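Local coordinates for chitin deacetylase 1 (Bombyx mori, PDB 5ZNT), which hydrolyses the N-acetamido groups of N-acetylglucosamine residues in chitin, yielding chitosan and acetate, as a secreted zinc-dependent enzyme of carbohydrate esterase family 4, at residues A[73-79]-A[96-102]; A[85-89]-A[130-136]; A[337-343]-A[357-363]. One frame throughout, in Å; residues are numbered along the deposited sequence.

Interaction 1 of 3, residues A[73-79]-A[96-102]. With ZN (zinc ion), chain C.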
loop_
_atom_site.group_PDB
_atom_site.type_symbol
_atom_site.label_atom_id
_atom_site.label_comp_id
_atom_site.label_asym_id
_atom_site.label_seq_id
_atom_site.Cartn_x
_atom_site.Cartn_y
_atom_site.Cartn_z
ATOM N N LYS A 73 10.685 3.212 -5.560
ATOM C CA LYS A 73 9.539 2.371 -5.891
ATOM C C LYS A 73 8.378 2.698 -4.965
ATOM O O LYS A 73 8.575 2.993 -3.783
ATOM C CB LYS A 73 9.860 0.881 -5.768
ATOM C CG LYS A 73 11.057 0.398 -6.610
ATOM C CD LYS A 73 10.838 0.682 -8.108
ATOM C CE LYS A 73 11.832 -0.146 -8.946
ATOM N NZ LYS A 73 13.242 0.073 -8.471
ATOM N N ALA A 74 7.160 2.609 -5.513
ATOM C CA ALA A 74 5.924 2.861 -4.782
ATOM C C ALA A 74 4.996 1.654 -4.919
ATOM O O ALA A 74 5.266 0.713 -5.672
ATOM C CB ALA A 74 5.241 4.156 -5.286
ATOM N N THR A 75 3.901 1.673 -4.163
ATOM C CA THR A 75 2.904 0.599 -4.151
ATOM C C THR A 75 1.557 1.188 -4.554
ATOM O O THR A 75 1.164 2.221 -4.026
ATOM C CB THR A 75 2.796 -0.039 -2.754
ATOM O OG1 THR A 75 4.094 -0.488 -2.317
ATOM C CG2 THR A 75 1.833 -1.233 -2.759
ATOM N N TYR A 76 0.851 0.531 -5.474
ATOM C CA TYR A 76 -0.424 1.012 -5.993
ATOM C C TYR A 76 -1.515 0.058 -5.536
ATOM O O TYR A 76 -1.478 -1.130 -5.876
ATOM C CB TYR A 76 -0.411 1.090 -7.519
ATOM C CG TYR A 76 0.509 2.175 -8.028
ATOM C CD1 TYR A 76 1.882 1.971 -8.092
ATOM C CD2 TYR A 76 0.007 3.411 -8.417
ATOM C CE1 TYR A 76 2.740 2.971 -8.535
ATOM C CE2 TYR A 76 0.857 4.418 -8.886
ATOM C CZ TYR A 76 2.214 4.179 -8.955
ATOM O OH TYR A 76 3.044 5.163 -9.402
ATOM N N PHE A 77 -2.441 0.559 -4.722
ATOM C CA PHE A 77 -3.615 -0.220 -4.329
ATOM C C PHE A 77 -4.711 0.093 -5.342
ATOM O O PHE A 77 -5.349 1.145 -5.284
ATOM C CB PHE A 77 -4.034 0.106 -2.895
ATOM C CG PHE A 77 -3.064 -0.418 -1.866
ATOM C CD1 PHE A 77 -3.108 -1.747 -1.468
ATOM C CD2 PHE A 77 -2.089 0.411 -1.337
ATOM C CE1 PHE A 77 -2.192 -2.236 -0.538
ATOM C CE2 PHE A 77 -1.184 -0.073 -0.406
ATOM C CZ PHE A 77 -1.233 -1.386 -0.016
ATOM N N VAL A 78 -4.927 -0.828 -6.272
ATOM C CA VAL A 78 -5.664 -0.538 -7.501
ATOM C C VAL A 78 -7.086 -1.024 -7.344
ATOM O O VAL A 78 -7.310 -2.177 -6.962
ATOM C CB VAL A 78 -4.983 -1.203 -8.714
ATOM C CG1 VAL A 78 -5.790 -0.918 -10.005
ATOM C CG2 VAL A 78 -3.532 -0.662 -8.852
ATOM N N SER A 79 -8.051 -0.149 -7.640
ATOM C CA SER A 79 -9.452 -0.527 -7.751
ATOM C C SER A 79 -9.816 -0.651 -9.232
ATOM O O SER A 79 -9.187 -0.030 -10.087
ATOM C CB SER A 79 -10.360 0.513 -7.059
ATOM O OG SER A 79 -10.159 1.817 -7.624
ATOM N N HIS A 96 7.262 -0.995 -9.784
ATOM C CA HIS A 96 6.363 -0.651 -8.696
ATOM C C HIS A 96 5.467 -1.841 -8.371
ATOM O O HIS A 96 5.229 -2.720 -9.203
ATOM C CB HIS A 96 5.535 0.579 -9.055
ATOM C CG HIS A 96 6.379 1.751 -9.456
ATOM N ND1 HIS A 96 7.085 2.504 -8.541
ATOM C CD2 HIS A 96 6.662 2.269 -10.672
ATOM C CE1 HIS A 96 7.750 3.452 -9.177
ATOM N NE2 HIS A 96 7.517 3.326 -10.474
ATOM N N GLU A 97 4.999 -1.882 -7.136
ATOM C CA GLU A 97 4.180 -2.990 -6.676
ATOM C C GLU A 97 2.717 -2.714 -6.986
ATOM O O GLU A 97 2.245 -1.590 -6.813
ATOM C CB GLU A 97 4.358 -3.208 -5.170
ATOM C CG GLU A 97 3.420 -4.285 -4.629
ATOM C CD GLU A 97 3.686 -4.659 -3.171
ATOM O OE1 GLU A 97 4.651 -4.126 -2.580
ATOM O OE2 GLU A 97 2.927 -5.508 -2.636
ATOM N N ILE A 98 2.004 -3.743 -7.448
ATOM C CA ILE A 98 0.566 -3.651 -7.695
ATOM C C ILE A 98 -0.134 -4.471 -6.628
ATOM O O ILE A 98 0.173 -5.653 -6.460
ATOM C CB ILE A 98 0.187 -4.160 -9.094
ATOM C CG1 ILE A 98 0.908 -3.353 -10.162
ATOM C CG2 ILE A 98 -1.354 -4.100 -9.284
ATOM C CD1 ILE A 98 0.591 -1.850 -10.150
ATOM N N ALA A 99 -1.067 -3.846 -5.906
ATOM C CA ALA A 99 -1.857 -4.506 -4.868
ATOM C C ALA A 99 -3.331 -4.237 -5.154
ATOM O O ALA A 99 -3.664 -3.458 -6.052
ATOM C CB ALA A 99 -1.476 -3.995 -3.458
ATOM N N VAL A 100 -4.246 -4.878 -4.402
ATOM C CA VAL A 100 -5.671 -4.782 -4.739
ATOM C C VAL A 100 -6.390 -3.877 -3.755
ATOM O O VAL A 100 -6.084 -3.844 -2.552
ATOM C CB VAL A 100 -6.371 -6.152 -4.827
ATOM C CG1 VAL A 100 -5.636 -7.077 -5.813
ATOM C CG2 VAL A 100 -6.537 -6.809 -3.458
ATOM N N HIS A 101 -7.381 -3.160 -4.282
ATOM C CA HIS A 101 -8.202 -2.198 -3.568
ATOM C C HIS A 101 -9.678 -2.427 -3.915
ATOM O O HIS A 101 -10.477 -1.486 -3.908
ATOM C CB HIS A 101 -7.750 -0.781 -3.922
ATOM C CG HIS A 101 -8.306 0.308 -3.050
ATOM N ND1 HIS A 101 -8.363 0.220 -1.676
ATOM C CD2 HIS A 101 -8.778 1.544 -3.366
ATOM C CE1 HIS A 101 -8.862 1.343 -1.184
ATOM N NE2 HIS A 101 -9.129 2.162 -2.190
ATOM N N SER A 102 -10.026 -3.672 -4.274
ATOM C CA SER A 102 -11.369 -4.201 -4.552
ATOM C C SER A 102 -11.858 -3.956 -5.988
ATOM O O SER A 102 -11.324 -3.115 -6.719
ATOM C CB SER A 102 -12.424 -3.669 -3.569
ATOM O OG SER A 102 -12.960 -2.449 -4.024
HETATM ZN ZN ZN C . -10.008 4.078 -2.331
HETATM O O HOH W 1 -8.436 4.863 -0.853
HETATM O O HOH W 2 -10.547 4.028 -0.092
HETATM O O HOH W 3 -10.703 6.112 -2.371
#
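Strands 75-78 and 97-100 run side by side in the same direction, their axes 4.5 Å apart at closest and 29° apart in direction. Just before the second strand, H96 puts a side chain to work in a main-chain role: its ND1 accepts the amide N of A74 at 3.0 Å. The ring also offers its face to the edge of Y76, with centroids 5.8 Å apart and planes at 78°. From E97 the ladder is regular: E97 N donates to A74 O (3.0 Å), and E97 O accepts Y76 N (2.9 Å). E97, on the same face as T75, is buried, and its OE2 is hydrogen-bonded to the hydroxyls of Y168 and T304. I98 turns to the other face, where its CD1 meets Y76 CB and its CG2 meets V78 CG2, both at 4.1 Å; a branched apolar chain suits this layer beneath the helices. A99 continues the ladder through A99 N to Y76 O (2.7 Å) and V78 N to A99 O (2.9 Å), and its methyl is small enough for F77 CD1 to approach CB to 3.4 Å. V100 leans on M124 of helix 117-134. H101 N still reaches V78 O (2.9 Å), while H101 NE2 binds zinc at 2.1 Å and its ND1 hydrogen-bonds R146 O. S102, with positive phi, ends the run, its OG donating a hydrogen bond to H101 O at 2.7 Å. D46, H105 and three waters complete the zinc shell. This is a beta-alpha-beta unit of the CE4 deacetylase barrel, delivering the first histidine of the family's HSxxH motif to the Asp-His-His metal site.

Interaction 2 of 3, residues A[85-89]-A[130-136]. With NAG (2-acetamido-2-deoxy-beta-D-glucopyranose), chain D; NAG (2-acetamido-2-deoxy-beta-D-glucopyranose), chain B.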
loop_
_atom_site.group_PDB
_atom_site.type_symbol
_atom_site.label_atom_id
_atom_site.label_comp_id
_atom_site.label_asym_id
_atom_site.label_seq_id
_atom_site.Cartn_x
_atom_site.Cartn_y
_atom_site.Cartn_z
ATOM N N TYR A 85 -5.534 -1.186 -17.703
ATOM C CA TYR A 85 -4.695 -2.309 -17.307
ATOM C C TYR A 85 -3.384 -2.400 -18.079
ATOM O O TYR A 85 -2.456 -3.059 -17.590
ATOM C CB TYR A 85 -5.483 -3.622 -17.402
ATOM C CG TYR A 85 -6.455 -3.665 -16.244
ATOM C CD1 TYR A 85 -6.043 -4.112 -14.977
ATOM C CD2 TYR A 85 -7.748 -3.161 -16.388
ATOM C CE1 TYR A 85 -6.921 -4.115 -13.905
ATOM C CE2 TYR A 85 -8.635 -3.151 -15.331
ATOM C CZ TYR A 85 -8.209 -3.596 -14.089
ATOM O OH TYR A 85 -9.097 -3.557 -13.066
ATOM N N SER A 86 -3.273 -1.747 -19.244
ATOM C CA SER A 86 -1.958 -1.585 -19.872
ATOM C C SER A 86 -1.063 -0.712 -19.014
ATOM O O SER A 86 0.150 -0.937 -18.940
ATOM C CB SER A 86 -2.092 -0.940 -21.250
ATOM O OG SER A 86 -2.792 -1.816 -22.097
ATOM N N ALA A 87 -1.645 0.323 -18.402
ATOM C CA ALA A 87 -0.875 1.205 -17.532
ATOM C C ALA A 87 -0.465 0.488 -16.257
ATOM O O ALA A 87 0.663 0.667 -15.777
ATOM C CB ALA A 87 -1.682 2.469 -17.214
ATOM N N VAL A 88 -1.384 -0.298 -15.674
ATOM C CA VAL A 88 -1.040 -1.130 -14.526
ATOM C C VAL A 88 0.137 -2.037 -14.885
ATOM O O VAL A 88 1.098 -2.177 -14.123
ATOM C CB VAL A 88 -2.274 -1.950 -14.076
ATOM C CG1 VAL A 88 -1.891 -3.010 -13.089
ATOM C CG2 VAL A 88 -3.385 -1.032 -13.455
ATOM N N GLN A 89 0.073 -2.654 -16.062
ATOM C CA GLN A 89 1.131 -3.554 -16.515
ATOM C C GLN A 89 2.459 -2.827 -16.649
ATOM O O GLN A 89 3.509 -3.358 -16.270
ATOM C CB GLN A 89 0.731 -4.179 -17.852
ATOM C CG GLN A 89 1.771 -5.144 -18.437
ATOM C CD GLN A 89 1.280 -5.764 -19.746
ATOM O OE1 GLN A 89 0.509 -5.157 -20.490
ATOM N NE2 GLN A 89 1.734 -6.966 -20.026
ATOM N N ILE A 130 -8.593 -10.062 -12.049
ATOM C CA ILE A 130 -8.666 -9.054 -13.106
ATOM C C ILE A 130 -7.281 -8.537 -13.454
ATOM O O ILE A 130 -6.891 -8.470 -14.634
ATOM C CB ILE A 130 -9.602 -7.904 -12.682
ATOM C CG1 ILE A 130 -11.016 -8.439 -12.431
ATOM C CG2 ILE A 130 -9.620 -6.794 -13.757
ATOM C CD1 ILE A 130 -11.998 -7.355 -11.935
ATOM N N ILE A 131 -6.508 -8.157 -12.433
ATOM C CA ILE A 131 -5.174 -7.606 -12.675
ATOM C C ILE A 131 -4.286 -8.627 -13.365
ATOM O O ILE A 131 -3.622 -8.316 -14.366
ATOM C CB ILE A 131 -4.525 -7.150 -11.362
ATOM C CG1 ILE A 131 -5.294 -5.954 -10.768
ATOM C CG2 ILE A 131 -3.059 -6.782 -11.607
ATOM C CD1 ILE A 131 -4.852 -5.639 -9.326
ATOM N N GLU A 132 -4.219 -9.843 -12.804
ATOM C CA GLU A 132 -3.328 -10.868 -13.344
ATOM C C GLU A 132 -3.660 -11.158 -14.798
ATOM O O GLU A 132 -2.752 -11.300 -15.638
ATOM C CB GLU A 132 -3.408 -12.141 -12.496
ATOM C CG GLU A 132 -2.758 -11.974 -11.096
ATOM C CD GLU A 132 -2.848 -13.238 -10.218
ATOM O OE1 GLU A 132 -3.559 -14.185 -10.578
ATOM O OE2 GLU A 132 -2.210 -13.286 -9.150
ATOM N N LYS A 133 -4.959 -11.194 -15.131
ATOM C CA LYS A 133 -5.340 -11.407 -16.523
ATOM C C LYS A 133 -5.046 -10.186 -17.390
ATOM O O LYS A 133 -4.270 -10.273 -18.349
ATOM C CB LYS A 133 -6.817 -11.779 -16.648
ATOM C CG LYS A 133 -7.242 -11.926 -18.122
ATOM C CD LYS A 133 -8.633 -12.560 -18.257
ATOM C CE LYS A 133 -9.072 -12.546 -19.754
ATOM N NZ LYS A 133 -10.423 -13.195 -19.895
ATOM N N PHE A 134 -5.684 -9.046 -17.105
ATOM C CA PHE A 134 -5.631 -7.948 -18.068
ATOM C C PHE A 134 -4.345 -7.148 -18.026
ATOM O O PHE A 134 -4.081 -6.410 -18.982
ATOM C CB PHE A 134 -6.854 -7.053 -17.904
ATOM C CG PHE A 134 -8.096 -7.776 -18.282
ATOM C CD1 PHE A 134 -8.379 -8.013 -19.633
ATOM C CD2 PHE A 134 -8.907 -8.342 -17.302
ATOM C CE1 PHE A 134 -9.505 -8.734 -20.013
ATOM C CE2 PHE A 134 -10.040 -9.078 -17.667
ATOM C CZ PHE A 134 -10.342 -9.267 -19.028
ATOM N N SER A 135 -3.531 -7.292 -16.982
ATOM C CA SER A 135 -2.175 -6.745 -16.988
ATOM C C SER A 135 -1.129 -7.828 -17.237
ATOM O O SER A 135 0.072 -7.535 -17.187
ATOM C CB SER A 135 -1.877 -6.036 -15.657
ATOM O OG SER A 135 -2.692 -4.873 -15.540
ATOM N N ASN A 136 -1.555 -9.073 -17.448
ATOM C CA ASN A 136 -0.658 -10.187 -17.764
ATOM C C ASN A 136 0.491 -10.278 -16.755
ATOM O O ASN A 136 1.676 -10.253 -17.088
ATOM C CB ASN A 136 -0.132 -10.069 -19.195
ATOM C CG ASN A 136 0.578 -11.340 -19.654
ATOM O OD1 ASN A 136 0.378 -12.414 -19.086
ATOM N ND2 ASN A 136 1.405 -11.221 -20.677
HETATM C C1 NAG D . 2.130 -12.360 -21.195
HETATM C C2 NAG D . 1.581 -12.708 -22.599
HETATM C C3 NAG D . 2.527 -13.653 -23.356
HETATM C C4 NAG D . 3.961 -13.150 -23.319
HETATM C C5 NAG D . 4.363 -12.955 -21.866
HETATM C C6 NAG D . 5.772 -12.436 -21.702
HETATM C C7 NAG D . -0.827 -12.838 -23.097
HETATM C C8 NAG D . -2.103 -13.596 -22.853
HETATM N N2 NAG D . 0.262 -13.311 -22.482
HETATM O O3 NAG D . 2.095 -13.770 -24.707
HETATM O O4 NAG D . 4.832 -14.085 -23.946
HETATM O O5 NAG D . 3.492 -11.977 -21.286
HETATM O O6 NAG D . 6.035 -11.366 -22.600
HETATM O O7 NAG D . -0.787 -11.840 -23.814
HETATM C C1 NAG B . -3.702 3.344 -21.160
HETATM C C2 NAG B . -3.750 4.604 -22.000
HETATM C C3 NAG B . -2.750 4.487 -23.150
HETATM C C4 NAG B . -1.363 4.112 -22.628
HETATM C C5 NAG B . -1.448 2.938 -21.655
HETATM C C6 NAG B . -0.143 2.646 -20.952
HETATM C C7 NAG B . -6.060 5.440 -21.782
HETATM C C8 NAG B . -7.336 5.718 -22.520
HETATM N N2 NAG B . -5.080 4.894 -22.508
HETATM O O3 NAG B . -2.734 5.730 -23.836
HETATM O O4 NAG B . -0.563 3.558 -23.665
HETATM O O5 NAG B . -2.425 3.193 -20.643
HETATM O O6 NAG B . 0.360 3.813 -20.316
HETATM O O7 NAG B . -5.933 5.672 -20.570
HETATM O O HOH W 4 -2.213 -4.857 -20.563
HETATM O O HOH W 5 3.347 -8.221 -17.730
HETATM O O HOH W 6 1.711 -8.791 -22.287
#
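The helical segments 85-89 and 130-134 cross almost at right angles (88°), their axes 9.6 Å apart at closest, so the contact is compact: the start of helix 85-93 fits against the last turn of helix 117-134. The main bump is Y85. Its flat ring lies along the side of the partner helix, with OH 3.4 Å from I130 CG2 and CE1 4.0 Å from I131 CG1, while its CB rests 3.7 Å from F134 CB. A large aromatic suits this spot because it spans a full turn, and its hydroxyl has a polar partner in H80. V88, one turn on, sends CG1 to within 4.2 Å of I131 CG2. The cleft between Y85 and V88 is filled by small S135, whose OG sits 3.2 Å from V88 CG1 and donates to Y85 O at 2.7 Å; that carbonyl also accepts Q89 N, 3.0 Å away. The extended Q89 lies over the helix end, its CG 3.2 Å from S135 O. Remaining gaps hold water: water 4 joins Q89 OE1 to F134 O, and water 6 joins Q89 NE2 to N136 ND2. N136, with the positive phi that asparagine tolerates well, closes helix 117-134 in a Schellman motif and carries an N-linked sugar, ND2 being 1.4 Å from C1 of NAG (chain D). The arrangement is a Schellman-capped helix end docked across a neighbouring helix, on the outer helical layer of the CE4 deacetylase domain.

Interaction 3 of 3, residues A[337-343]-A[357-363]. With NAG (2-acetamido-2-deoxy-beta-D-glucopyranose), chain B; NAG (2-acetamido-2-deoxy-beta-D-glucopyranose), chain E.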
loop_
_atom_site.group_PDB
_atom_site.type_symbol
_atom_site.label_atom_id
_atom_site.label_comp_id
_atom_site.label_asym_id
_atom_site.label_seq_id
_atom_site.Cartn_x
_atom_site.Cartn_y
_atom_site.Cartn_z
ATOM N N CYS A 337 3.075 -3.732 -25.061
ATOM C CA CYS A 337 2.467 -3.550 -26.369
ATOM C C CYS A 337 2.467 -2.061 -26.671
ATOM O O CYS A 337 2.330 -1.239 -25.761
ATOM C CB CYS A 337 1.034 -4.125 -26.439
ATOM S SG CYS A 337 -0.260 -3.242 -25.466
ATOM N N TRP A 338 2.626 -1.722 -27.953
ATOM C CA TRP A 338 2.781 -0.325 -28.345
ATOM C C TRP A 338 1.451 0.414 -28.356
ATOM O O TRP A 338 1.381 1.573 -27.939
ATOM C CB TRP A 338 3.441 -0.231 -29.725
ATOM C CG TRP A 338 4.899 -0.603 -29.726
ATOM C CD1 TRP A 338 5.475 -1.698 -30.324
ATOM C CD2 TRP A 338 5.966 0.114 -29.087
ATOM N NE1 TRP A 338 6.833 -1.698 -30.096
ATOM C CE2 TRP A 338 7.160 -0.601 -29.340
ATOM C CE3 TRP A 338 6.026 1.292 -28.323
ATOM C CZ2 TRP A 338 8.399 -0.173 -28.866
ATOM C CZ3 TRP A 338 7.253 1.716 -27.850
ATOM C CH2 TRP A 338 8.426 0.986 -28.124
ATOM N N VAL A 339 0.396 -0.218 -28.852
ATOM C CA VAL A 339 -0.933 0.376 -28.894
ATOM C C VAL A 339 -1.900 -0.583 -28.212
ATOM O O VAL A 339 -2.297 -1.598 -28.789
ATOM C CB VAL A 339 -1.378 0.683 -30.335
ATOM C CG1 VAL A 339 -2.630 1.573 -30.322
ATOM C CG2 VAL A 339 -0.239 1.336 -31.110
ATOM N N PRO A 340 -2.272 -0.311 -26.965
ATOM C CA PRO A 340 -3.212 -1.194 -26.266
ATOM C C PRO A 340 -4.591 -1.154 -26.897
ATOM O O PRO A 340 -5.012 -0.147 -27.473
ATOM C CB PRO A 340 -3.244 -0.627 -24.841
ATOM C CG PRO A 340 -1.951 0.145 -24.710
ATOM C CD PRO A 340 -1.703 0.717 -26.078
ATOM N N HIS A 341 -5.303 -2.270 -26.771
ATOM C CA HIS A 341 -6.704 -2.293 -27.159
ATOM C C HIS A 341 -7.516 -1.429 -26.203
ATOM O O HIS A 341 -7.270 -1.406 -24.989
ATOM C CB HIS A 341 -7.235 -3.728 -27.165
ATOM C CG HIS A 341 -6.548 -4.616 -28.157
ATOM N ND1 HIS A 341 -5.705 -5.641 -27.785
ATOM C CD2 HIS A 341 -6.562 -4.616 -29.511
ATOM C CE1 HIS A 341 -5.236 -6.241 -28.866
ATOM N NE2 HIS A 341 -5.738 -5.635 -29.926
ATOM N N SER A 342 -8.483 -0.715 -26.758
ATOM C CA SER A 342 -9.435 0.068 -25.983
ATOM C C SER A 342 -10.791 -0.636 -26.064
ATOM O O SER A 342 -11.493 -0.532 -27.068
ATOM C CB SER A 342 -9.520 1.497 -26.510
ATOM O OG SER A 342 -10.424 2.248 -25.711
ATOM N N CYS A 343 -11.170 -1.346 -25.000
ATOM C CA CYS A 343 -12.372 -2.175 -25.015
ATOM C C CYS A 343 -13.546 -1.427 -24.396
ATOM O O CYS A 343 -13.493 -1.052 -23.223
ATOM C CB CYS A 343 -12.111 -3.488 -24.263
ATOM S SG CYS A 343 -10.603 -4.303 -24.783
ATOM N N LEU A 357 -12.016 -0.233 -21.091
ATOM C CA LEU A 357 -10.951 -0.952 -20.418
ATOM C C LEU A 357 -9.819 -1.094 -21.414
ATOM O O LEU A 357 -10.010 -1.680 -22.487
ATOM C CB LEU A 357 -11.442 -2.319 -19.937
ATOM C CG LEU A 357 -10.503 -3.086 -19.011
ATOM C CD1 LEU A 357 -11.342 -4.002 -18.105
ATOM C CD2 LEU A 357 -9.507 -3.917 -19.810
ATOM N N GLN A 358 -8.654 -0.555 -21.082
ATOM C CA GLN A 358 -7.503 -0.674 -21.965
ATOM C C GLN A 358 -6.614 -1.821 -21.484
ATOM O O GLN A 358 -6.389 -1.987 -20.278
ATOM C CB GLN A 358 -6.726 0.644 -22.031
ATOM C CG GLN A 358 -7.563 1.863 -22.419
ATOM C CD GLN A 358 -8.401 2.371 -21.243
ATOM O OE1 GLN A 358 -8.104 2.069 -20.081
ATOM N NE2 GLN A 358 -9.466 3.118 -21.542
ATOM N N THR A 359 -6.142 -2.633 -22.431
ATOM C CA THR A 359 -5.350 -3.817 -22.135
ATOM C C THR A 359 -4.580 -4.215 -23.390
ATOM O O THR A 359 -5.040 -3.980 -24.514
ATOM C CB THR A 359 -6.236 -4.980 -21.664
ATOM O OG1 THR A 359 -5.445 -6.152 -21.448
ATOM C CG2 THR A 359 -7.314 -5.313 -22.709
ATOM N N CYS A 360 -3.426 -4.852 -23.187
ATOM C CA CYS A 360 -2.711 -5.437 -24.318
ATOM C C CYS A 360 -3.365 -6.722 -24.792
ATOM O O CYS A 360 -3.065 -7.188 -25.897
ATOM C CB CYS A 360 -1.252 -5.716 -23.948
ATOM S SG CYS A 360 -0.288 -4.231 -23.668
ATOM N N LEU A 361 -4.230 -7.309 -23.974
ATOM C CA LEU A 361 -4.967 -8.496 -24.375
ATOM C C LEU A 361 -6.087 -8.122 -25.341
ATOM O O LEU A 361 -6.523 -6.970 -25.404
ATOM C CB LEU A 361 -5.572 -9.194 -23.156
ATOM C CG LEU A 361 -4.774 -10.221 -22.371
ATOM C CD1 LEU A 361 -3.592 -9.559 -21.671
ATOM C CD2 LEU A 361 -5.735 -10.878 -21.369
ATOM N N ARG A 362 -6.562 -9.122 -26.098
ATOM C CA ARG A 362 -7.804 -8.942 -26.843
ATOM C C ARG A 362 -8.948 -8.661 -25.875
ATOM O O ARG A 362 -8.935 -9.097 -24.721
ATOM C CB ARG A 362 -8.141 -10.188 -27.673
ATOM C CG ARG A 362 -8.186 -11.422 -26.806
ATOM C CD ARG A 362 -9.245 -12.485 -27.166
ATOM N NE ARG A 362 -9.052 -13.638 -26.273
ATOM C CZ ARG A 362 -10.010 -14.235 -25.567
ATOM N NH1 ARG A 362 -11.276 -13.837 -25.657
ATOM N NH2 ARG A 362 -9.695 -15.250 -24.775
ATOM N N CYS A 363 -9.953 -7.935 -26.356
ATOM C CA CYS A 363 -11.048 -7.541 -25.488
ATOM C C CYS A 363 -11.831 -8.776 -25.043
ATOM O O CYS A 363 -12.047 -9.686 -25.839
ATOM C CB CYS A 363 -11.971 -6.569 -26.217
ATOM S SG CYS A 363 -11.098 -5.051 -26.633
HETATM C C1 NAG B . -3.702 3.344 -21.160
HETATM C C2 NAG B . -3.750 4.604 -22.000
HETATM C C3 NAG B . -2.750 4.487 -23.150
HETATM C C4 NAG B . -1.363 4.112 -22.628
HETATM C C5 NAG B . -1.448 2.938 -21.655
HETATM C C6 NAG B . -0.143 2.646 -20.952
HETATM C C7 NAG B . -6.060 5.440 -21.782
HETATM C C8 NAG B . -7.336 5.718 -22.520
HETATM N N2 NAG B . -5.080 4.894 -22.508
HETATM O O3 NAG B . -2.734 5.730 -23.836
HETATM O O4 NAG B . -0.563 3.558 -23.665
HETATM O O5 NAG B . -2.425 3.193 -20.643
HETATM O O6 NAG B . 0.360 3.813 -20.316
HETATM O O7 NAG B . -5.933 5.672 -20.570
HETATM C C1 NAG E . 0.116 4.448 -24.544
HETATM C C2 NAG E . 1.487 3.815 -24.856
HETATM C C3 NAG E . 2.173 4.500 -26.044
HETATM C C4 NAG E . 1.213 4.747 -27.201
HETATM C C5 NAG E . -0.078 5.373 -26.695
HETATM C C6 NAG E . -1.127 5.509 -27.772
HETATM C C7 NAG E . 2.898 2.803 -23.130
HETATM C C8 NAG E . 3.746 3.043 -21.912
HETATM N N2 NAG E . 2.343 3.883 -23.682
HETATM O O3 NAG E . 3.225 3.651 -26.497
HETATM O O4 NAG E . 1.827 5.613 -28.151
HETATM O O5 NAG E . -0.636 4.522 -25.695
HETATM O O6 NAG E . -1.213 6.852 -28.224
HETATM O O7 NAG E . 2.717 1.679 -23.589
#
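The backbone polar atoms of H341 and C343 find partners across an antiparallel pair. C343 N donates to L357 O (2.8 Å) and L357 N to C343 O (2.7 Å). At the next hydrogen-bonded pair T359 N reaches H341 O (3.1 Å), while H341 N to T359 O, though 2.8 Å, is bent and weak. Between them, S342 and Q358 form a non-hydrogen-bonded pair, where Q358 CA adds a CH···O contact to H341 O (3.1 Å). Past the end of strand 355-359 the H341 side chain continues the pairing: its ND1 donates to L361 O at 2.8 Å. T359 suits the turn, since its OG1 accepts L361 N (3.0 Å) in an ST turn and also bonds F134 O. W338 O accepts O3 of NAG (chain E) at 3.1 Å. Two disulfides add covalent ties, C337 SG to C360 SG and C343 SG to C363 SG, each 2.1 Å. The result is a beta hairpin stapled by two disulfides, lining the pocket of the N84-linked glycan.

How the interactions relate
The three contacts form a line from the enzyme's core to its surface. The centre of interaction 1 lies about 6 Å from the centre of the chain, that of interaction 2 about 18 Å and that of interaction 3 about 26 Å. Helix 85-93 connects the strands of interaction 1, and both helices of interaction 2 pack on the face that carries I98 and V100: V88 CG1 lies 4.0 Å from I98 CG2, and I131 CD1 3.8 Å from I98 CG2 and 3.9 Å from V100 CG1. The hairpin then docks on interaction 2, where F134 O and T359 OG1 are 2.8 Å apart, a probable hydrogen bond. Interactions 2 and 3 share NAG (chain B), whereas the zinc belongs to interaction 1, about 13 Å from the I131 side chain.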